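Glutamate--tRNA ligase (Elizabethkingia anophelis, PDB 6B1Z) probably catalyses the ATP-dependent attachment of glutamate to its tRNA, as a class I aminoacyl-tRNA synthetase with a separate anticodon-binding region. Local coordinates at residues I66-E71 / G296-G301; Y111-F116 / F136-E141; L476-E481 / I500-K505. One frame throughout, in Å; residues are numbered along the deposited sequence. Where two conformers were deposited one is given.

Interaction 1: residues I66-E71 / G296-G301; sequences IMEALE and GYREEG
One carboxylate oxygen of E68 does all the bonding here: OE2 takes both terminal nitrogens of R298, so the guanidinium grips a single atom end-on and does not pair nitrogen for oxygen with the whole carboxylate. R298 NH1 lies 2.9 Å from E68 OE2 and its N-H points there fairly directly, at 153°. From R298 NH2 the same E68 OE2 is 3.1 Å away and the bond is more bent. The oxygen sits at the edge of the guanidinium, almost exactly in its plane, whereas the carboxylate is turned 50° against that plane. NH1 meets OE2 on the anti side, fairly close to the carboxylate plane, and NH2 comes from well above it.

Both residue types suit a junction that has to bridge two backbones set well apart. E68 reaches out with CG anti to its own N and an extended chain beyond. R298 is equally straight at first but bends at chi3 (61°), which swings the guanidinium round so that NH2 can also serve its neighbour E299. That second bond, from R298 NH2 to E299 OE2, is 3.0 Å long and nearly straight, and it completes a network of two acids about one base. The arginine lies between the two carboxylates and probably offsets their mutual repulsion, while E299 OE2 also accepts from the backbone N of N284, which steadies it.

This is a surface contact within the catalytic domain. R298 opens a type I turn ending at G301, in the loop between strand 293-294 and helix 304-312, and the bridge ties that turn to helix 62-73, whose L70 packs on A32 of helix 26-41.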
ATOM      1  N   ILE A  66      -2.980  -4.779  10.195  1.00 17.63           N
ATOM      2  CA  ILE A  66      -3.051  -5.628   9.015  1.00 16.05           C
ATOM      3  C   ILE A  66      -4.492  -6.018   8.719  1.00 16.50           C
ATOM      4  O   ILE A  66      -4.958  -5.906   7.579  1.00 18.19           O
ATOM      5  CB  ILE A  66      -2.164  -6.871   9.207  1.00 20.90           C
ATOM      6  CG1 ILE A  66      -0.694  -6.459   9.237  1.00 21.59           C
ATOM      7  CG2 ILE A  66      -2.452  -7.896   8.108  1.00 23.49           C
ATOM      8  CD1 ILE A  66       0.197  -7.488   9.967  1.00 21.34           C
ATOM      9  N   MET A  67      -5.217  -6.493   9.744  1.00 19.58           N
ATOM     10  CA  MET A  67      -6.607  -6.891   9.533  1.00 20.17           C
ATOM     11  C   MET A  67      -7.457  -5.709   9.074  1.00 18.59           C
ATOM     12  O   MET A  67      -8.269  -5.848   8.146  1.00 21.30           O
ATOM     13  CB  MET A  67      -7.182  -7.522  10.807  1.00 24.21           C
ATOM     14  CG  MET A  67      -6.683  -8.942  11.069  1.00 25.09           C
ATOM     15  SD  MET A  67      -7.056 -10.078   9.719  1.00 23.80           S
ATOM     16  CE  MET A  67      -8.855 -10.064   9.725  1.00 28.06           C
ATOM     17  N   GLU A  68      -7.269  -4.532   9.688  1.00 18.29           N
ATOM     18  CA  GLU A  68      -8.048  -3.358   9.296  1.00 18.52           C
ATOM     19  C   GLU A  68      -7.751  -2.958   7.854  1.00 17.81           C
ATOM     20  O   GLU A  68      -8.657  -2.573   7.110  1.00 18.81           O
ATOM     21  CB  GLU A  68      -7.780  -2.194  10.252  1.00 20.19           C
ATOM     22  CG  GLU A  68      -8.665  -0.972  10.000  1.00 27.88           C
ATOM     23  CD  GLU A  68      -8.457   0.138  11.024  1.00 33.41           C
ATOM     24  OE1 GLU A  68      -7.842  -0.120  12.084  1.00 33.61           O
ATOM     25  OE2 GLU A  68      -8.915   1.275  10.771  1.00 38.49           O
ATOM     26  N   ALA A  69      -6.492  -3.074   7.431  1.00 17.59           N
ATOM     27  CA  ALA A  69      -6.155  -2.694   6.058  1.00 18.14           C
ATOM     28  C   ALA A  69      -6.731  -3.681   5.057  1.00 15.95           C
ATOM     29  O   ALA A  69      -7.268  -3.276   4.019  1.00 19.49           O
ATOM     30  CB  ALA A  69      -4.639  -2.597   5.899  1.00 17.75           C
ATOM     31  N   LEU A  70      -6.620  -4.979   5.348  1.00 19.52           N
ATOM     32  CA  LEU A  70      -7.211  -5.979   4.468  1.00 16.88           C
ATOM     33  C   LEU A  70      -8.725  -5.824   4.401  1.00 20.05           C
ATOM     34  O   LEU A  70      -9.317  -5.973   3.325  1.00 21.56           O
ATOM     35  CB  LEU A  70      -6.837  -7.385   4.945  1.00 19.76           C
ATOM     36  CG  LEU A  70      -5.360  -7.764   4.918  1.00 18.92           C
ATOM     37  CD1 LEU A  70      -5.202  -9.155   5.519  1.00 20.87           C
ATOM     38  CD2 LEU A  70      -4.839  -7.717   3.479  1.00 20.64           C
ATOM     39  N   GLU A  71      -9.367  -5.508   5.537  1.00 17.43           N
ATOM     40  CA  GLU A  71     -10.815  -5.284   5.545  1.00 17.63           C
ATOM     41  C   GLU A  71     -11.190  -4.052   4.726  1.00 22.71           C
ATOM     42  O   GLU A  71     -12.192  -4.066   3.995  1.00 23.46           O
ATOM     43  CB  GLU A  71     -11.311  -5.175   6.994  1.00 21.74           C
ATOM     44  CG  GLU A  71     -11.272  -6.532   7.742  1.00 28.45           C
ATOM     45  CD  GLU A  71     -11.366  -6.422   9.269  1.00 35.29           C
ATOM     46  OE1 GLU A  71     -11.454  -5.296   9.796  1.00 40.29           O
ATOM     47  OE2 GLU A  71     -11.347  -7.478   9.948  1.00 32.49           O
ATOM     48  N   GLY A 296      -2.391   7.832   6.082  1.00 17.57           N
ATOM     49  CA  GLY A 296      -2.546   6.757   5.125  1.00 17.69           C
ATOM     50  C   GLY A 296      -3.296   7.178   3.863  1.00 17.15           C
ATOM     51  O   GLY A 296      -3.924   8.239   3.795  1.00 17.46           O
ATOM     52  N   TYR A 297      -3.216   6.309   2.850  1.00 15.26           N
ATOM     53  CA  TYR A 297      -4.033   6.481   1.649  1.00 14.93           C
ATOM     54  C   TYR A 297      -5.499   6.689   2.008  1.00 17.47           C
ATOM     55  O   TYR A 297      -6.169   7.579   1.465  1.00 17.45           O
ATOM     56  CB  TYR A 297      -3.892   5.270   0.722  1.00 16.38           C
ATOM     57  CG  TYR A 297      -2.656   5.290  -0.165  1.00 17.14           C
ATOM     58  CD1 TYR A 297      -1.437   4.801   0.289  1.00 15.63           C
ATOM     59  CD2 TYR A 297      -2.728   5.788  -1.462  1.00 20.24           C
ATOM     60  CE1 TYR A 297      -0.313   4.805  -0.528  1.00 17.15           C
ATOM     61  CE2 TYR A 297      -1.616   5.796  -2.278  1.00 19.38           C
ATOM     62  CZ  TYR A 297      -0.413   5.323  -1.798  1.00 19.32           C
ATOM     63  OH  TYR A 297       0.697   5.324  -2.611  1.00 22.89           O
ATOM     64  N   ARG A 298      -6.020   5.872   2.934  1.00 14.42           N
ATOM     65  CA  ARG A 298      -7.434   5.976   3.288  1.00 16.67           C
ATOM     66  C   ARG A 298      -7.769   7.368   3.817  1.00 17.70           C
ATOM     67  O   ARG A 298      -8.719   8.012   3.355  1.00 18.98           O
ATOM     68  CB  ARG A 298      -7.805   4.903   4.316  1.00 17.89           C
ATOM     69  CG  ARG A 298      -9.274   4.992   4.768  1.00 18.01           C
ATOM     70  CD  ARG A 298      -9.591   4.002   5.883  1.00 22.42           C
ATOM     71  NE  ARG A 298      -8.772   4.260   7.064  1.00 23.69           N
ATOM     72  CZ  ARG A 298      -8.791   3.508   8.161  1.00 24.27           C
ATOM     73  NH1 ARG A 298      -9.609   2.465   8.226  1.00 24.60           N
ATOM     74  NH2 ARG A 298      -7.995   3.795   9.180  1.00 24.77           N
ATOM     75  N   GLU A 299      -6.984   7.858   4.767  1.00 16.15           N
ATOM     76  CA  GLU A 299      -7.288   9.135   5.393  1.00 16.07           C
ATOM     77  C   GLU A 299      -7.008  10.311   4.466  1.00 21.69           C
ATOM     78  O   GLU A 299      -7.616  11.376   4.642  1.00 21.51           O
ATOM     79  CB  GLU A 299      -6.496   9.267   6.690  1.00 19.83           C
ATOM     80  CG  GLU A 299      -6.944   8.283   7.784  1.00 19.51           C
ATOM     81  CD  GLU A 299      -6.239   6.923   7.724  1.00 24.93           C
ATOM     82  OE1 GLU A 299      -5.629   6.583   6.688  1.00 20.21           O
ATOM     83  OE2 GLU A 299      -6.271   6.200   8.748  1.00 26.03           O
ATOM     84  N   GLU A 300      -6.126  10.134   3.479  1.00 18.08           N
ATOM     85  CA  GLU A 300      -5.880  11.163   2.474  1.00 17.16           C
ATOM     86  C   GLU A 300      -6.959  11.201   1.403  1.00 20.36           C
ATOM     87  O   GLU A 300      -6.886  12.045   0.502  1.00 20.98           O
ATOM     88  CB  GLU A 300      -4.508  10.949   1.816  1.00 17.28           C
ATOM     89  CG  GLU A 300      -3.339  11.304   2.730  1.00 19.65           C
ATOM     90  CD  GLU A 300      -3.324  12.776   3.114  1.00 38.95           C
ATOM     91  OE1 GLU A 300      -3.465  13.626   2.216  1.00 40.20           O
ATOM     92  OE2 GLU A 300      -3.192  13.083   4.316  1.00 47.81           O
ATOM     93  N   GLY A 301      -7.965  10.337   1.475  1.00 16.43           N
ATOM     94  CA  GLY A 301      -9.081  10.406   0.552  1.00 17.45           C
ATOM     95  C   GLY A 301      -9.006   9.491  -0.649  1.00 17.32           C
ATOM     96  O   GLY A 301      -9.818   9.645  -1.573  1.00 16.57           O
TER

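Interaction 2: residues Y111-F116 / F136-E141; sequences YAYLAF and FAYNYE
Two first torsions turn the rings of this contact toward one another: Y113 carries CG between the backbone N and the carbonyl carbon (chi1 67°), while Y138 holds CG roughly anti to its N (chi1 -150°), and together they bring the Y113 hydroxyl up to CE1 and CD1 of Y138. The backbones come no closer than 10.4 Å between the CA atoms of A115 and Y138, so the two phenol side chains must reach far toward each other, and they meet at a slant. The leading atom is the hydroxyl of Y113, which lies 3.1 Å from CE1 of Y138 and 3.4 Å from its CD1. Y138 CE1 in turn sits near the plane of the Y113 ring, at its edge. Carbon follows behind, with Y113 CZ 4.2 Å from Y138 CE1.

A115 supplies the other half of the contact. Its CB stands 3.8 Å from the hydroxyl oxygen of Y138, and a methyl this short lets the end of the phenol come up close to the strand. Tyrosine suits both positions because each long flat ring covers apolar neighbours and still delivers a polar atom to a buried place. Y138 OH is hydrogen-bonded to D117 OD1 and N148 ND2, and Y113 OH to D198 OD2, bonds that probably fix where the two rings end.

Strand 112-115 is an outermost member of a small antiparallel sheet, beside strand 168-171, whose R170 makes a cation-pi contact with the Y138 ring, while L122 of helix 119-131 touches the same side chain. The loop bearing Y138, which runs from helix 119-131 toward helix 154-162, is in this way fastened to the sheet.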
ATOM      1  N   TYR A 111      22.167 -31.945   7.949  1.00 19.19           N
ATOM      2  CA  TYR A 111      21.928 -30.602   7.469  1.00 18.16           C
ATOM      3  C   TYR A 111      21.872 -29.565   8.580  1.00 15.01           C
ATOM      4  O   TYR A 111      21.619 -28.392   8.284  1.00 17.87           O
ATOM      5  CB  TYR A 111      20.622 -30.541   6.666  1.00 17.52           C
ATOM      6  CG  TYR A 111      20.697 -31.149   5.289  1.00 21.73           C
ATOM      7  CD1 TYR A 111      20.202 -32.418   5.047  1.00 25.83           C
ATOM      8  CD2 TYR A 111      21.246 -30.433   4.222  1.00 26.00           C
ATOM      9  CE1 TYR A 111      20.246 -32.975   3.772  1.00 28.26           C
ATOM     10  CE2 TYR A 111      21.301 -30.978   2.952  1.00 35.05           C
ATOM     11  CZ  TYR A 111      20.793 -32.248   2.733  1.00 39.07           C
ATOM     12  OH  TYR A 111      20.841 -32.797   1.473  1.00 46.27           O
ATOM     13  N   ALA A 112      22.104 -29.961   9.833  1.00 15.74           N
ATOM     14  CA  ALA A 112      22.046 -29.030  10.952  1.00 19.29           C
ATOM     15  C   ALA A 112      23.138 -29.346  11.966  1.00 20.93           C
ATOM     16  O   ALA A 112      23.552 -30.502  12.129  1.00 21.39           O
ATOM     17  CB  ALA A 112      20.666 -29.058  11.640  1.00 20.02           C
ATOM     18  N   TYR A 113      23.588 -28.308  12.669  1.00 17.52           N
ATOM     19  CA  TYR A 113      24.596 -28.478  13.703  1.00 15.42           C
ATOM     20  C   TYR A 113      24.401 -27.411  14.776  1.00 19.05           C
ATOM     21  O   TYR A 113      23.659 -26.443  14.590  1.00 19.12           O
ATOM     22  CB  TYR A 113      26.009 -28.449  13.096  1.00 18.24           C
ATOM     23  CG  TYR A 113      26.492 -27.142  12.494  1.00 16.52           C
ATOM     24  CD1 TYR A 113      27.226 -26.243  13.260  1.00 18.05           C
ATOM     25  CD2 TYR A 113      26.268 -26.822  11.153  1.00 19.53           C
ATOM     26  CE1 TYR A 113      27.711 -25.068  12.719  1.00 18.37           C
ATOM     27  CE2 TYR A 113      26.760 -25.623  10.598  1.00 18.38           C
ATOM     28  CZ  TYR A 113      27.481 -24.764  11.399  1.00 19.03           C
ATOM     29  OH  TYR A 113      27.969 -23.596  10.884  1.00 18.18           O
ATOM     30  N   LEU A 114      25.076 -27.602  15.910  1.00 20.59           N
ATOM     31  CA  LEU A 114      24.964 -26.702  17.055  1.00 21.22           C
ATOM     32  C   LEU A 114      26.116 -25.704  17.049  1.00 20.51           C
ATOM     33  O   LEU A 114      27.262 -26.069  16.770  1.00 21.06           O
ATOM     34  CB  LEU A 114      24.980 -27.487  18.368  1.00 23.03           C
ATOM     35  CG  LEU A 114      24.130 -28.762  18.446  1.00 24.24           C
ATOM     36  CD1 LEU A 114      24.259 -29.387  19.830  1.00 32.66           C
ATOM     37  CD2 LEU A 114      22.688 -28.477  18.099  1.00 25.71           C
ATOM     38  N   ALA A 115      25.818 -24.442  17.362  1.00 19.24           N
ATOM     39  CA  ALA A 115      26.850 -23.408  17.361  1.00 19.55           C
ATOM     40  C   ALA A 115      26.778 -22.609  18.653  1.00 19.91           C
ATOM     41  O   ALA A 115      25.692 -22.189  19.069  1.00 22.94           O
ATOM     42  CB  ALA A 115      26.719 -22.482  16.143  1.00 19.69           C
ATOM     43  N   PHE A 116      27.935 -22.408  19.279  1.00 18.74           N
ATOM     44  CA  PHE A 116      28.041 -21.851  20.622  1.00 21.89           C
ATOM     45  C   PHE A 116      28.631 -20.447  20.638  1.00 21.48           C
ATOM     46  O   PHE A 116      28.837 -19.886  21.725  1.00 24.89           O
ATOM     47  CB  PHE A 116      28.893 -22.769  21.511  1.00 26.01           C
ATOM     48  CG  PHE A 116      28.330 -24.160  21.671  1.00 23.32           C
ATOM     49  CD1 PHE A 116      28.774 -25.201  20.868  1.00 27.14           C
ATOM     50  CD2 PHE A 116      27.363 -24.422  22.625  1.00 25.01           C
ATOM     51  CE1 PHE A 116      28.250 -26.479  21.012  1.00 29.31           C
ATOM     52  CE2 PHE A 116      26.842 -25.704  22.789  1.00 28.39           C
ATOM     53  CZ  PHE A 116      27.283 -26.730  21.971  1.00 25.64           C
ATOM     54  N   PHE A 136      32.443 -10.866   6.806  1.00 26.14           N
ATOM     55  CA  PHE A 136      32.344 -12.202   7.383  1.00 22.91           C
ATOM     56  C   PHE A 136      31.027 -12.875   7.016  1.00 24.42           C
ATOM     57  O   PHE A 136      29.960 -12.252   7.030  1.00 25.92           O
ATOM     58  CB  PHE A 136      32.481 -12.127   8.910  1.00 24.71           C
ATOM     59  CG  PHE A 136      32.076 -13.394   9.610  1.00 20.24           C
ATOM     60  CD1 PHE A 136      32.875 -14.524   9.527  1.00 25.58           C
ATOM     61  CD2 PHE A 136      30.907 -13.453  10.350  1.00 22.84           C
ATOM     62  CE1 PHE A 136      32.509 -15.693  10.158  1.00 26.99           C
ATOM     63  CE2 PHE A 136      30.535 -14.622  10.978  1.00 23.19           C
ATOM     64  CZ  PHE A 136      31.339 -15.741  10.884  1.00 20.96           C
ATOM     65  N   ALA A 137      31.118 -14.162   6.679  1.00 20.18           N
ATOM     66  CA  ALA A 137      29.972 -15.051   6.538  1.00 21.73           C
ATOM     67  C   ALA A 137      30.275 -16.344   7.277  1.00 19.65           C
ATOM     68  O   ALA A 137      31.364 -16.904   7.129  1.00 20.46           O
ATOM     69  CB  ALA A 137      29.657 -15.354   5.066  1.00 22.55           C
ATOM     70  N   TYR A 138      29.324 -16.796   8.090  1.00 18.48           N
ATOM     71  CA  TYR A 138      29.422 -18.089   8.761  1.00 17.20           C
ATOM     72  C   TYR A 138      29.076 -19.154   7.731  1.00 18.55           C
ATOM     73  O   TYR A 138      27.908 -19.292   7.349  1.00 19.48           O
ATOM     74  CB  TYR A 138      28.457 -18.117   9.948  1.00 16.59           C
ATOM     75  CG  TYR A 138      28.863 -18.992  11.129  1.00 15.73           C
ATOM     76  CD1 TYR A 138      29.124 -20.347  10.967  1.00 15.16           C
ATOM     77  CD2 TYR A 138      28.959 -18.452  12.416  1.00 17.25           C
ATOM     78  CE1 TYR A 138      29.480 -21.152  12.055  1.00 15.19           C
ATOM     79  CE2 TYR A 138      29.307 -19.241  13.507  1.00 17.66           C
ATOM     80  CZ  TYR A 138      29.580 -20.591  13.314  1.00 17.74           C
ATOM     81  OH  TYR A 138      29.925 -21.361  14.395  1.00 18.74           O
ATOM     82  N   ASN A 139      30.072 -19.892   7.246  1.00 16.64           N
ATOM     83  CA  ASN A 139      29.859 -20.733   6.069  1.00 16.77           C
ATOM     84  C   ASN A 139      30.868 -21.879   6.079  1.00 16.35           C
ATOM     85  O   ASN A 139      31.582 -22.096   7.064  1.00 18.29           O
ATOM     86  CB  ASN A 139      29.948 -19.894   4.784  1.00 16.66           C
ATOM     87  CG  ASN A 139      31.324 -19.260   4.585  1.00 19.95           C
ATOM     88  OD1 ASN A 139      32.280 -19.570   5.303  1.00 20.93           O
ATOM     89  ND2 ASN A 139      31.426 -18.377   3.600  1.00 24.15           N
ATOM     90  N   TYR A 140      30.940 -22.609   4.965  1.00 18.07           N
ATOM     91  CA  TYR A 140      31.862 -23.739   4.896  1.00 17.58           C
ATOM     92  C   TYR A 140      33.300 -23.309   5.176  1.00 24.32           C
ATOM     93  O   TYR A 140      34.053 -24.035   5.834  1.00 24.16           O
ATOM     94  CB  TYR A 140      31.761 -24.411   3.525  1.00 16.87           C
ATOM     95  CG  TYR A 140      32.519 -25.715   3.469  1.00 22.47           C
ATOM     96  CD1 TYR A 140      33.890 -25.726   3.255  1.00 25.24           C
ATOM     97  CD2 TYR A 140      31.867 -26.934   3.653  1.00 23.53           C
ATOM     98  CE1 TYR A 140      34.591 -26.904   3.216  1.00 26.04           C
ATOM     99  CE2 TYR A 140      32.566 -28.124   3.624  1.00 24.29           C
ATOM    100  CZ  TYR A 140      33.927 -28.098   3.396  1.00 24.76           C
ATOM    101  OH  TYR A 140      34.661 -29.269   3.354  1.00 30.21           O
ATOM    102  N   GLU A 141      33.693 -22.129   4.687  1.00 21.50           N
ATOM    103  CA  GLU A 141      35.068 -21.651   4.823  1.00 23.06           C
ATOM    104  C   GLU A 141      35.442 -21.300   6.256  1.00 25.15           C
ATOM    105  O   GLU A 141      36.610 -21.462   6.643  1.00 28.44           O
ATOM    106  CB  GLU A 141      35.272 -20.423   3.943  1.00 26.51           C
ATOM    107  CG  GLU A 141      35.324 -20.724   2.456  1.00 30.44           C
ATOM    108  CD  GLU A 141      35.491 -19.464   1.625  1.00 48.33           C
ATOM    109  OE1 GLU A 141      34.965 -18.398   2.032  1.00 52.77           O
ATOM    110  OE2 GLU A 141      36.149 -19.542   0.567  1.00 58.81           O
TER

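Interaction 3: residues L476-E481 / I500-K505; sequences LSLVGE and ISRINK
R502 and S477 join two helices of the all-helical anticodon-binding region, 467-479 and 487-507, where the backbones come within 5.4 Å between the CA atoms of S477 and I503. A serine suits so near an approach: its side chain is short, S477 CB packs 4.2 Å from I503 CA, and the hydroxyl turns back to P473 O in its own helix. Beside it, L478 CD2 rests 4.0 Å from R502 CB, the leucine and arginine side chains crossing at about a right angle.

The polar grip comes from R502, whose chain runs extended from CG to NE and carries the guanidinium to the end of helix 467-479, where carbonyls lack the next turn's N-H donors. There NH1 donates to L478 O over 2.8 Å, in the carbonyl plane though bent to 134°. Farther out, E498 forms a salt bridge with R502 NE from one turn earlier in the arginine's own helix, and F410 O takes a further bond from NH1, so NE and NH1 are both held. G480 follows the helix at phi 86°, where a side chain would jam against V479 O. Between the backbones one water donates to both S477 O, at 2.7 Å, and R502 O, at 3.0 Å.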
ATOM      1  N   LEU A 476     -16.305  37.353 -12.399  1.00 38.50           N
ATOM      2  CA  LEU A 476     -15.356  38.018 -11.513  1.00 39.65           C
ATOM      3  C   LEU A 476     -16.034  38.483 -10.229  1.00 37.77           C
ATOM      4  O   LEU A 476     -15.480  38.327  -9.134  1.00 40.57           O
ATOM      5  CB  LEU A 476     -14.706  39.198 -12.234  1.00 44.36           C
ATOM      6  CG  LEU A 476     -13.711  40.021 -11.415  1.00 46.70           C
ATOM      7  CD1 LEU A 476     -12.451  39.223 -11.158  1.00 44.21           C
ATOM      8  CD2 LEU A 476     -13.391  41.317 -12.129  1.00 51.91           C
ATOM      9  N   SER A 477     -17.250  39.021 -10.348  1.00 38.83           N
ATOM     10  CA  SER A 477     -17.982  39.507  -9.180  1.00 38.82           C
ATOM     11  C   SER A 477     -18.266  38.384  -8.190  1.00 38.91           C
ATOM     12  O   SER A 477     -18.193  38.582  -6.969  1.00 38.83           O
ATOM     13  CB  SER A 477     -19.295  40.144  -9.621  1.00 44.27           C
ATOM     14  OG  SER A 477     -19.069  41.187 -10.548  1.00 48.29           O
ATOM     15  N   LEU A 478     -18.624  37.209  -8.699  1.00 34.82           N
ATOM     16  CA  LEU A 478     -19.079  36.128  -7.832  1.00 33.26           C
ATOM     17  C   LEU A 478     -17.923  35.333  -7.247  1.00 35.35           C
ATOM     18  O   LEU A 478     -18.057  34.771  -6.155  1.00 34.17           O
ATOM     19  CB  LEU A 478     -20.011  35.195  -8.610  1.00 36.68           C
ATOM     20  CG  LEU A 478     -21.237  35.845  -9.254  1.00 36.20           C
ATOM     21  CD1 LEU A 478     -21.992  34.840 -10.098  1.00 41.78           C
ATOM     22  CD2 LEU A 478     -22.162  36.482  -8.209  1.00 44.75           C
ATOM     23  N   VAL A 479     -16.791  35.287  -7.948  1.00 32.62           N
ATOM     24  CA  VAL A 479     -15.691  34.406  -7.593  1.00 33.15           C
ATOM     25  C   VAL A 479     -14.446  35.167  -7.146  1.00 39.68           C
ATOM     26  O   VAL A 479     -13.653  34.627  -6.365  1.00 37.32           O
ATOM     27  CB  VAL A 479     -15.364  33.476  -8.783  1.00 28.71           C
ATOM     28  CG1 VAL A 479     -14.201  32.543  -8.463  1.00 30.75           C
ATOM     29  CG2 VAL A 479     -16.594  32.669  -9.172  1.00 31.16           C
ATOM     30  N   GLY A 480     -14.260  36.406  -7.596  1.00 44.19           N
ATOM     31  CA  GLY A 480     -13.033  37.135  -7.377  1.00 47.23           C
ATOM     32  C   GLY A 480     -11.967  36.876  -8.419  1.00 47.51           C
ATOM     33  O   GLY A 480     -11.034  37.677  -8.548  1.00 51.42           O
ATOM     34  N   GLU A 481     -12.082  35.773  -9.154  1.00 44.71           N
ATOM     35  CA  GLU A 481     -11.189  35.496 -10.269  0.58 45.16           C
ATOM     36  C   GLU A 481     -11.986  34.766 -11.342  1.00 45.81           C
ATOM     37  O   GLU A 481     -13.197  34.559 -11.214  1.00 40.36           O
ATOM     38  CB  GLU A 481      -9.964  34.702  -9.811  0.58 49.19           C
ATOM     39  CG  GLU A 481     -10.280  33.556  -8.877  0.58 50.65           C
ATOM     40  CD  GLU A 481      -9.074  33.125  -8.071  0.58 55.60           C
ATOM     41  OE1 GLU A 481      -8.371  32.185  -8.499  0.58 54.85           O
ATOM     42  OE2 GLU A 481      -8.822  33.741  -7.012  0.58 57.83           O
ATOM     43  N   ILE A 500     -26.816  39.210  -5.919  1.00 48.38           N
ATOM     44  CA  ILE A 500     -26.914  40.660  -6.042  1.00 54.77           C
ATOM     45  C   ILE A 500     -25.944  41.345  -5.086  1.00 49.33           C
ATOM     46  O   ILE A 500     -25.298  42.334  -5.445  1.00 50.23           O
ATOM     47  CB  ILE A 500     -28.367  41.113  -5.814  1.00 60.61           C
ATOM     48  CG1 ILE A 500     -29.293  40.434  -6.829  1.00 53.21           C
ATOM     49  CG2 ILE A 500     -28.484  42.628  -5.916  1.00 60.95           C
ATOM     50  CD1 ILE A 500     -30.768  40.665  -6.566  1.00 55.82           C
ATOM     51  N   SER A 501     -25.806  40.815  -3.868  1.00 48.00           N
ATOM     52  CA  SER A 501     -24.848  41.370  -2.914  1.00 53.74           C
ATOM     53  C   SER A 501     -23.432  41.377  -3.485  1.00 54.58           C
ATOM     54  O   SER A 501     -22.728  42.392  -3.414  1.00 46.98           O
ATOM     55  CB  SER A 501     -24.896  40.578  -1.607  1.00 54.01           C
ATOM     56  OG  SER A 501     -23.937  41.067  -0.686  1.00 52.44           O
ATOM     57  N   ARG A 502     -22.995  40.252  -4.060  1.00 43.28           N
ATOM     58  CA  ARG A 502     -21.647  40.196  -4.619  1.00 41.61           C
ATOM     59  C   ARG A 502     -21.500  41.129  -5.814  1.00 44.80           C
ATOM     60  O   ARG A 502     -20.435  41.724  -6.014  1.00 45.02           O
ATOM     61  CB  ARG A 502     -21.294  38.765  -5.016  1.00 40.77           C
ATOM     62  CG  ARG A 502     -21.190  37.828  -3.837  1.00 36.91           C
ATOM     63  CD  ARG A 502     -20.713  36.454  -4.265  1.00 34.26           C
ATOM     64  NE  ARG A 502     -20.896  35.499  -3.181  1.00 32.73           N
ATOM     65  CZ  ARG A 502     -20.464  34.243  -3.205  1.00 30.32           C
ATOM     66  NH1 ARG A 502     -19.811  33.784  -4.265  1.00 29.17           N
ATOM     67  NH2 ARG A 502     -20.689  33.450  -2.162  1.00 35.16           N
ATOM     68  N   ILE A 503     -22.550  41.255  -6.628  1.00 45.10           N
ATOM     69  CA  ILE A 503     -22.489  42.153  -7.779  1.00 46.98           C
ATOM     70  C   ILE A 503     -22.325  43.593  -7.309  1.00 50.98           C
ATOM     71  O   ILE A 503     -21.461  44.330  -7.797  1.00 54.14           O
ATOM     72  CB  ILE A 503     -23.742  41.991  -8.659  1.00 49.13           C
ATOM     73  CG1 ILE A 503     -23.748  40.636  -9.367  1.00 48.71           C
ATOM     74  CG2 ILE A 503     -23.841  43.129  -9.673  1.00 54.88           C
ATOM     75  CD1 ILE A 503     -25.075  40.325 -10.030  1.00 48.30           C
ATOM     76  N   ASN A 504     -23.148  44.006  -6.341  1.00 53.73           N
ATOM     77  CA  ASN A 504     -23.061  45.370  -5.822  1.00 54.94           C
ATOM     78  C   ASN A 504     -21.718  45.617  -5.146  1.00 60.41           C
ATOM     79  O   ASN A 504     -21.164  46.717  -5.234  1.00 56.88           O
ATOM     80  CB  ASN A 504     -24.210  45.639  -4.849  1.00 54.83           C
ATOM     81  CG  ASN A 504     -25.555  45.742  -5.546  1.00 60.93           C
ATOM     82  OD1 ASN A 504     -25.653  46.259  -6.660  1.00 60.58           O
ATOM     83  ND2 ASN A 504     -26.599  45.245  -4.893  1.00 60.87           N
ATOM     84  N   LYS A 505     -21.181  44.599  -4.470  1.00 54.10           N
ATOM     85  CA  LYS A 505     -19.857  44.722  -3.872  1.00 50.78           C
ATOM     86  C   LYS A 505     -18.794  44.932  -4.945  1.00 59.89           C
ATOM     87  O   LYS A 505     -17.878  45.746  -4.774  1.00 62.59           O
ATOM     88  CB  LYS A 505     -19.557  43.482  -3.027  1.00 60.64           C
ATOM     89  CG  LYS A 505     -18.085  43.123  -2.890  1.00 70.68           C
ATOM     90  CD  LYS A 505     -17.376  43.974  -1.852  1.00 77.18           C
ATOM     91  CE  LYS A 505     -15.958  43.465  -1.624  1.00 77.84           C
ATOM     92  NZ  LYS A 505     -15.231  44.258  -0.598  1.00 80.03           N
TER
HETATM   93  O   HOH W   1     -17.978  40.415  -5.017  1.00 44.94           O

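How the interactions relate
The three contacts are spread along an elongated molecule and none touches another. Interaction 2 is nested in the chain loop closed by interaction 1, both within the catalytic part of the chain, yet their centres lie 43 Å apart. Interaction 3 follows in sequence, in the anticodon-binding part, 42 Å from interaction 1 centre to centre. Interactions 2 and 3 lie on opposite sides of the chain's centre, 80 Å apart between centres and about 61 Å between nearest atoms, while interaction 1 is only 8 Å from that centre. Such a span is consistent with an enzyme that reads the anticodon far from where it charges the tRNA.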